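Putative iron-uptake ABC transport system,periplasmic iron-binding protein (Campylobacter jejuni, PDB 3E13) binds ferric iron and, as the periplasmic component of a putative ABC transport system, probably delivers it for uptake into the cell. Local coordinates at residues Leu89-Asp93 / Lys94-Ala98; Ala153-Gly156 / Asn157-Lys161; Ser259-Ile262 / Gln263-Thr267. One frame throughout, in Å; residues are numbered along the deposited sequence.

All three contacts are local, each made by one continuous piece of chain. Interaction 1 is a turn leading into strand 97-109. Interaction 2 is the glycine joint between helices 142-155 and 157-170. Interaction 3 is the N-cap and nearly the whole of the short helix 260-268. Interactions 1 and 3 are neighbours without touching, with nearest atoms about 6 Å apart. Interactions 2 and 3 lie on opposite sides of the chain's centre, their own centres about 36 Å apart. Only interaction 3 comes near the metal: the Leu266 side chain is about 11 Å from the ferric ion and about 7 Å from that of its ligand Tyr12. Interactions 1 and 2 are remote from it.

Interaction 1: residues Leu89-Asp93 / Lys94-Ala98; sequences LRDKD and KEWFA
Asp91 lies over the indole of Trp96, and this pair is the tightly packed part of the turn. Asp91 CB stands over the five-membered ring, 3.4 Å from its centroid and close to the ring normal, a CH-pi contact. The carboxylate plane is only 10° from the ring plane. The backbone of Arg90 and Asp91 continues over the same face toward the six-membered ring, with Arg90 C 3.5 Å from Trp96 CZ3. The indole can lie under this backbone because Trp96 CG sits between its own N and carbonyl carbon (chi1 56°). Helix 61-69 also packs on Trp96, through Ile61, Leu64 and Thr65.

The two arms run roughly antiparallel. Asp91 N gives a nearly straight bond to Trp96 O at 2.9 Å, and Ala98 N bonds Leu89 O at 3.0 Å. Together they flank the single bridge between Arg90 and Phe97. Beside it, Arg90 CB rests 3.7 Å from Phe97 CD2, while the guanidinium leads off to Ile85 O.

A type I beta turn from Asp91 to Lys94 closes the arms, with Lys94 N bonded to Asp91 O. The Asp91 carboxylate braces this turn. Its CG is anti to the backbone N (chi1 -176°), which carries both oxygens toward the following amides. OD2 takes Glu95 N on its anti lone pair at 2.9 Å. OD1 is met by Asp93 N at 3.1 Å from above the carboxylate plane, forming an Asx turn.

The solvent side is looser. Lys92 and Asp93 are exposed, and one water donates to both Asp93 O and Glu95 OE1. Lys68 forms salt bridges with Asp91 and Asp93. It probably offsets the negative charge gathered by Asp91, Asp93 and Glu95, while the amides hold the Asp91 carboxylate in place.

Interaction 2: residues Ala153-Gly156 / Asn157-Lys161; sequences ANDG and NKEAK
Gly156 and Ala160 make the direct backbone bond here: Ala160 N donates to Gly156 O at 3.1 Å, with an N-H...O angle of 161°. Gly156 serves two helices. It leaves helix 142-155 with a positive phi (95°) and is the N-cap residue of helix 157-170. At these backbone angles a side chain would press on the carbonyl oxygen of Asp155. Lys161 N repeats the pattern on Asn157 O, the next bond of the new helix.

Water supplies the second polar link. One molecule donates to Asp155 O at 3.0 Å and accepts from Glu159 N at 2.9 Å. It thus joins a carbonyl in the end region of helix 142-155 to an amide in the first turn of the next helix.

The apolar contact is small. Asp155 CB meets Glu159 CG at 3.6 Å, methylene against methylene. The Glu159 chain then bends at CG (chi2 57°) and carries its carboxylate away. Ala160 is buried against Leu148 and Ile152 of helix 142-155 and Ile311 of helix 305-315.

The two carboxylates keep apart, with Asp155 OD2 5.2 Å from Glu159 OE1. Arg229 pairs with Asp155 and probably lessens the repulsion between them.

Interaction 3: residues Ser259-Ile262 / Gln263-Thr267; sequences SPEI and QKILT
Ser259 and Gln263 begin a run of four backbone hydrogen bonds, each from an amide to the carbonyl four residues earlier. Gln263 N meets Ser259 O at 3.0 Å, almost in line with the carbonyl. Lys264 N to Pro260 O, Ile265 N to Glu261 O and Leu266 N to Ile262 O follow at 2.9 to 3.0 Å, each donor tilted somewhat from the carbonyl plane. Ser259 holds the N-cap position, its OG bonded back to Phe256 O. Pro260, which has no amide hydrogen to give, occupies the first turn of helix 260-268.

The apolar contacts lie along one side of the helix. Ile262 sends its two branches to different partners. CD1 meets Ile265 CD1 at 4.2 Å, methyl to methyl, and CG2 approaches Leu266 CD1 at 4.3 Å. CG2 is the branch anti to the backbone N, which sets it on the side of Leu266. Ile18 of helix 14-26 packs against all three residues, and Phe256 and Met257 of helix 247-257 cover Ile262.

The polar side chains reach outside the segment. Gln263 bends sharply at CG (chi2 -86°), its CG lying 3.4 Å from Ser259 O. Its NE2 gives bonds to Met257 O and Ile99 O, and its OE1 accepts from the amides of Ile275 and Arg276. Glu261 pairs with Lys21, and Lys264 with Asp268.

The buried Gln263 amide thus has four backbone bonds, which should fix its rotation. They tie the helix start to strand 97-109 and the chain near Ile275, while the ion pairs stay on the more exposed faces.

Interaction 1: residues Leu89-Asp93 / Lys94-Ala98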
loop_
_atom_site.group_PDB
_atom_site.type_symbol
_atom_site.label_atom_id
_atom_site.label_comp_id
_atom_site.label_asym_id
_atom_site.label_seq_id
_atom_site.Cartn_x
_atom_site.Cartn_y
_atom_site.Cartn_z
ATOM N N LEU A 89 12.538 -1.233 -7.381
ATOM C CA LEU A 89 11.333 -1.798 -6.761
ATOM C C LEU A 89 11.646 -3.106 -6.035
ATOM O O LEU A 89 10.746 -3.915 -5.760
ATOM C CB LEU A 89 10.230 -2.018 -7.796
ATOM C CG LEU A 89 9.725 -0.670 -8.306
ATOM C CD1 LEU A 89 8.848 -0.807 -9.519
ATOM C CD2 LEU A 89 8.875 0.081 -7.262
ATOM N N ARG A 90 12.920 -3.337 -5.771
ATOM C CA ARG A 90 13.328 -4.508 -4.980
ATOM C C ARG A 90 14.548 -4.146 -4.141
ATOM O O ARG A 90 15.256 -3.192 -4.446
ATOM C CB ARG A 90 13.550 -5.733 -5.870
ATOM C CG ARG A 90 14.550 -5.551 -7.057
ATOM C CD ARG A 90 14.723 -6.862 -7.824
ATOM N NE ARG A 90 15.089 -6.610 -9.210
ATOM C CZ ARG A 90 16.323 -6.381 -9.604
ATOM N NH1 ARG A 90 17.321 -6.374 -8.743
ATOM N NH2 ARG A 90 16.577 -6.168 -10.924
ATOM N N ASP A 91 14.794 -4.897 -3.060
ATOM C CA ASP A 91 15.901 -4.637 -2.152
ATOM C C ASP A 91 17.240 -4.872 -2.831
ATOM O O ASP A 91 17.440 -5.902 -3.462
ATOM C CB ASP A 91 15.773 -5.655 -1.016
ATOM C CG ASP A 91 16.804 -5.490 0.105
ATOM O OD1 ASP A 91 17.363 -4.390 0.296
ATOM O OD2 ASP A 91 17.043 -6.441 0.883
ATOM N N LYS A 92 18.184 -3.939 -2.654
ATOM C CA LYS A 92 19.525 -4.153 -3.134
ATOM C C LYS A 92 20.120 -5.417 -2.522
ATOM O O LYS A 92 20.876 -6.125 -3.174
ATOM C CB LYS A 92 20.384 -2.919 -2.860
ATOM C CG LYS A 92 20.671 -2.667 -1.424
ATOM C CD LYS A 92 21.689 -1.527 -1.208
ATOM C CE LYS A 92 22.198 -1.549 0.237
ATOM N NZ LYS A 92 23.321 -0.578 0.430
ATOM N N ASP A 93 19.728 -5.713 -1.283
ATOM C CA ASP A 93 20.213 -6.884 -0.558
ATOM C C ASP A 93 19.338 -8.143 -0.738
ATOM O O ASP A 93 19.582 -9.178 -0.074
ATOM C CB ASP A 93 20.342 -6.559 0.935
ATOM C CG ASP A 93 21.283 -5.414 1.211
ATOM O OD1 ASP A 93 22.370 -5.350 0.571
ATOM O OD2 ASP A 93 21.005 -4.502 2.019
ATOM N N LYS A 94 18.359 -8.061 -1.657
ATOM C CA LYS A 94 17.584 -9.199 -2.135
ATOM C C LYS A 94 16.674 -9.837 -1.075
ATOM O O LYS A 94 16.313 -10.988 -1.204
ATOM C CB LYS A 94 18.491 -10.268 -2.731
ATOM C CG LYS A 94 19.365 -9.766 -3.879
ATOM C CD LYS A 94 20.146 -10.924 -4.441
ATOM C CE LYS A 94 21.436 -10.512 -5.121
ATOM N NZ LYS A 94 22.214 -11.786 -5.340
ATOM N N GLU A 95 16.238 -9.057 -0.101
ATOM C CA GLU A 95 15.368 -9.594 0.947
ATOM C C GLU A 95 13.900 -9.241 0.772
ATOM O O GLU A 95 13.077 -9.834 1.453
ATOM C CB GLU A 95 15.866 -9.222 2.365
ATOM C CG GLU A 95 17.259 -9.761 2.605
ATOM C CD GLU A 95 17.708 -9.702 4.058
ATOM O OE1 GLU A 95 18.907 -10.006 4.297
ATOM O OE2 GLU A 95 16.861 -9.428 4.934
ATOM N N TRP A 96 13.555 -8.305 -0.111
ATOM C CA TRP A 96 12.152 -7.948 -0.332
ATOM C C TRP A 96 11.992 -7.532 -1.782
ATOM O O TRP A 96 12.932 -7.062 -2.369
ATOM C CB TRP A 96 11.616 -6.862 0.609
ATOM C CG TRP A 96 12.355 -5.589 0.612
ATOM C CD1 TRP A 96 13.257 -5.202 1.533
ATOM C CD2 TRP A 96 12.284 -4.526 -0.360
ATOM N NE1 TRP A 96 13.769 -3.968 1.212
ATOM C CE2 TRP A 96 13.196 -3.532 0.044
ATOM C CE3 TRP A 96 11.534 -4.309 -1.517
ATOM C CZ2 TRP A 96 13.398 -2.361 -0.679
ATOM C CZ3 TRP A 96 11.730 -3.147 -2.233
ATOM C CH2 TRP A 96 12.646 -2.189 -1.813
ATOM N N PHE A 97 10.784 -7.717 -2.293
ATOM C CA PHE A 97 10.519 -7.578 -3.764
ATOM C C PHE A 97 9.093 -7.065 -3.952
ATOM O O PHE A 97 8.150 -7.598 -3.347
ATOM C CB PHE A 97 10.614 -8.926 -4.426
ATOM C CG PHE A 97 11.968 -9.544 -4.297
ATOM C CD1 PHE A 97 12.248 -10.330 -3.177
ATOM C CD2 PHE A 97 12.937 -9.373 -5.267
ATOM C CE1 PHE A 97 13.533 -10.878 -2.988
ATOM C CE2 PHE A 97 14.207 -10.001 -5.104
ATOM C CZ PHE A 97 14.492 -10.712 -3.941
ATOM N N ALA A 98 8.890 -6.045 -4.782
ATOM C CA ALA A 98 7.537 -5.531 -4.989
ATOM C C ALA A 98 6.767 -6.508 -5.882
ATOM O O ALA A 98 7.356 -7.090 -6.853
ATOM C CB ALA A 98 7.567 -4.188 -5.668
HETATM O O HOH W 1 20.770 -9.887 2.385
#

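Interaction 2: residues Ala153-Gly156 / Asn157-Lys161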
loop_
_atom_site.group_PDB
_atom_site.type_symbol
_atom_site.label_atom_id
_atom_site.label_comp_id
_atom_site.label_asym_id
_atom_site.label_seq_id
_atom_site.Cartn_x
_atom_site.Cartn_y
_atom_site.Cartn_z
ATOM N N ALA A 153 11.247 12.374 4.029
ATOM C CA ALA A 153 12.318 12.158 3.078
ATOM C C ALA A 153 12.418 13.311 2.052
ATOM O O ALA A 153 13.537 13.710 1.665
ATOM C CB ALA A 153 12.140 10.826 2.371
ATOM N N ASN A 154 11.280 13.864 1.654
ATOM C CA ASN A 154 11.252 14.868 0.610
ATOM C C ASN A 154 11.430 16.303 1.174
ATOM O O ASN A 154 12.204 17.100 0.611
ATOM C CB ASN A 154 9.959 14.801 -0.184
ATOM C CG ASN A 154 10.011 13.789 -1.272
ATOM O OD1 ASN A 154 10.950 13.810 -2.116
ATOM N ND2 ASN A 154 9.045 12.866 -1.285
ATOM N N ASP A 155 10.789 16.600 2.300
ATOM C CA ASP A 155 10.632 17.970 2.782
ATOM C C ASP A 155 11.219 18.189 4.164
ATOM O O ASP A 155 11.192 19.330 4.625
ATOM C CB ASP A 155 9.164 18.391 2.785
ATOM C CG ASP A 155 8.538 18.390 1.390
ATOM O OD1 ASP A 155 9.236 18.542 0.373
ATOM O OD2 ASP A 155 7.337 18.198 1.220
ATOM N N GLY A 156 11.717 17.134 4.833
ATOM C CA GLY A 156 12.342 17.292 6.151
ATOM C C GLY A 156 11.396 17.044 7.303
ATOM O O GLY A 156 10.141 17.091 7.147
ATOM N N ASN A 157 11.951 16.853 8.494
ATOM C CA ASN A 157 11.126 16.512 9.646
ATOM C C ASN A 157 10.305 17.649 10.266
ATOM O O ASN A 157 9.331 17.382 10.954
ATOM C CB ASN A 157 11.932 15.724 10.712
ATOM C CG ASN A 157 13.121 16.488 11.307
ATOM O OD1 ASN A 157 13.981 15.877 11.991
ATOM N ND2 ASN A 157 13.213 17.747 11.045
ATOM N N LYS A 158 10.640 18.903 9.978
ATOM C CA LYS A 158 9.830 19.995 10.509
ATOM C C LYS A 158 8.615 20.204 9.654
ATOM O O LYS A 158 7.500 20.398 10.177
ATOM C CB LYS A 158 10.657 21.297 10.710
ATOM C CG LYS A 158 11.770 21.138 11.749
ATOM C CD LYS A 158 12.512 22.430 11.988
ATOM C CE LYS A 158 13.571 22.290 13.005
ATOM N NZ LYS A 158 13.017 21.829 14.363
ATOM N N GLU A 159 8.740 20.116 8.337
ATOM C CA GLU A 159 7.542 20.118 7.517
ATOM C C GLU A 159 6.671 18.906 7.850
ATOM O O GLU A 159 5.499 19.039 7.972
ATOM C CB GLU A 159 7.893 20.057 6.032
ATOM C CG GLU A 159 6.744 19.800 5.064
ATOM C CD GLU A 159 5.611 20.804 5.146
ATOM O OE1 GLU A 159 4.443 20.394 4.884
ATOM O OE2 GLU A 159 5.880 21.975 5.511
ATOM N N ALA A 160 7.279 17.739 8.033
ATOM C CA ALA A 160 6.524 16.534 8.424
ATOM C C ALA A 160 5.702 16.721 9.685
ATOM O O ALA A 160 4.533 16.329 9.715
ATOM C CB ALA A 160 7.442 15.311 8.563
ATOM N N LYS A 161 6.282 17.328 10.721
ATOM C CA LYS A 161 5.568 17.480 11.982
ATOM C C LYS A 161 4.464 18.488 11.789
ATOM O O LYS A 161 3.360 18.292 12.263
ATOM C CB LYS A 161 6.501 17.919 13.099
ATOM C CG LYS A 161 5.819 17.969 14.432
ATOM C CD LYS A 161 6.812 18.294 15.524
ATOM C CE LYS A 161 6.080 18.539 16.828
ATOM N NZ LYS A 161 7.043 18.929 17.911
HETATM O O HOH W 2 11.546 20.123 7.456
#

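Interaction 3: residues Ser259-Ile262 / Gln263-Thr267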
loop_
_atom_site.group_PDB
_atom_site.type_symbol
_atom_site.label_atom_id
_atom_site.label_comp_id
_atom_site.label_asym_id
_atom_site.label_seq_id
_atom_site.Cartn_x
_atom_site.Cartn_y
_atom_site.Cartn_z
ATOM N N SER A 259 4.441 -13.671 -12.311
ATOM C CA SER A 259 4.100 -14.317 -13.599
ATOM C C SER A 259 3.049 -13.505 -14.347
ATOM O O SER A 259 2.327 -12.731 -13.769
ATOM C CB SER A 259 3.619 -15.740 -13.358
ATOM O OG SER A 259 2.395 -15.817 -12.680
ATOM N N PRO A 260 3.008 -13.646 -15.673
ATOM C CA PRO A 260 2.048 -12.904 -16.488
ATOM C C PRO A 260 0.615 -12.988 -16.046
ATOM O O PRO A 260 -0.033 -11.923 -15.941
ATOM C CB PRO A 260 2.258 -13.510 -17.879
ATOM C CG PRO A 260 3.701 -13.952 -17.864
ATOM C CD PRO A 260 3.947 -14.459 -16.467
ATOM N N GLU A 261 0.122 -14.194 -15.745
ATOM C CA GLU A 261 -1.264 -14.374 -15.367
ATOM C C GLU A 261 -1.599 -13.711 -14.043
ATOM O O GLU A 261 -2.648 -13.104 -13.912
ATOM C CB GLU A 261 -1.705 -15.861 -15.352
ATOM C CG GLU A 261 -3.179 -16.011 -15.004
ATOM C CD GLU A 261 -3.763 -17.407 -15.117
ATOM O OE1 GLU A 261 -3.006 -18.388 -15.148
ATOM O OE2 GLU A 261 -5.028 -17.481 -15.216
ATOM N N ILE A 262 -0.666 -13.777 -13.098
ATOM C CA ILE A 262 -0.944 -13.282 -11.772
ATOM C C ILE A 262 -0.849 -11.749 -11.748
ATOM O O ILE A 262 -1.666 -11.082 -11.097
ATOM C CB ILE A 262 -0.008 -13.941 -10.767
ATOM C CG1 ILE A 262 -0.207 -15.451 -10.794
ATOM C CG2 ILE A 262 -0.226 -13.394 -9.381
ATOM C CD1 ILE A 262 -1.681 -15.924 -10.465
ATOM N N GLN A 263 0.117 -11.191 -12.476
ATOM C CA GLN A 263 0.206 -9.750 -12.589
ATOM C C GLN A 263 -1.031 -9.186 -13.265
ATOM O O GLN A 263 -1.528 -8.126 -12.900
ATOM C CB GLN A 263 1.487 -9.349 -13.304
ATOM C CG GLN A 263 2.717 -9.662 -12.475
ATOM C CD GLN A 263 3.037 -8.552 -11.532
ATOM O OE1 GLN A 263 3.219 -7.417 -11.951
ATOM N NE2 GLN A 263 3.038 -8.855 -10.248
ATOM N N LYS A 264 -1.559 -9.919 -14.255
ATOM C CA LYS A 264 -2.813 -9.509 -14.883
ATOM C C LYS A 264 -4.010 -9.549 -13.890
ATOM O O LYS A 264 -4.829 -8.633 -13.874
ATOM C CB LYS A 264 -3.095 -10.322 -16.154
ATOM C CG LYS A 264 -4.264 -9.683 -16.985
ATOM C CD LYS A 264 -4.139 -8.165 -17.194
ATOM C CE LYS A 264 -4.883 -7.652 -18.432
ATOM N NZ LYS A 264 -5.318 -6.268 -18.269
ATOM N N ILE A 265 -4.100 -10.565 -13.054
ATOM C CA ILE A 265 -5.168 -10.616 -12.057
ATOM C C ILE A 265 -5.044 -9.450 -11.078
ATOM O O ILE A 265 -6.029 -8.852 -10.658
ATOM C CB ILE A 265 -5.137 -11.951 -11.318
ATOM C CG1 ILE A 265 -5.555 -13.086 -12.278
ATOM C CG2 ILE A 265 -5.974 -11.893 -10.005
ATOM C CD1 ILE A 265 -5.445 -14.419 -11.635
ATOM N N LEU A 266 -3.822 -9.129 -10.695
ATOM C CA LEU A 266 -3.620 -8.044 -9.732
ATOM C C LEU A 266 -4.149 -6.716 -10.260
ATOM O O LEU A 266 -4.675 -5.928 -9.481
ATOM C CB LEU A 266 -2.164 -7.963 -9.346
ATOM C CG LEU A 266 -1.673 -9.104 -8.408
ATOM C CD1 LEU A 266 -0.170 -9.248 -8.448
ATOM C CD2 LEU A 266 -2.158 -8.900 -7.014
ATOM N N THR A 267 -4.043 -6.463 -11.575
ATOM C CA THR A 267 -4.643 -5.242 -12.104
ATOM C C THR A 267 -6.127 -5.411 -12.490
ATOM O O THR A 267 -6.936 -4.505 -12.266
ATOM C CB THR A 267 -3.762 -4.652 -13.229
ATOM O OG1 THR A 267 -4.222 -3.347 -13.578
ATOM C CG2 THR A 267 -3.814 -5.452 -14.528
#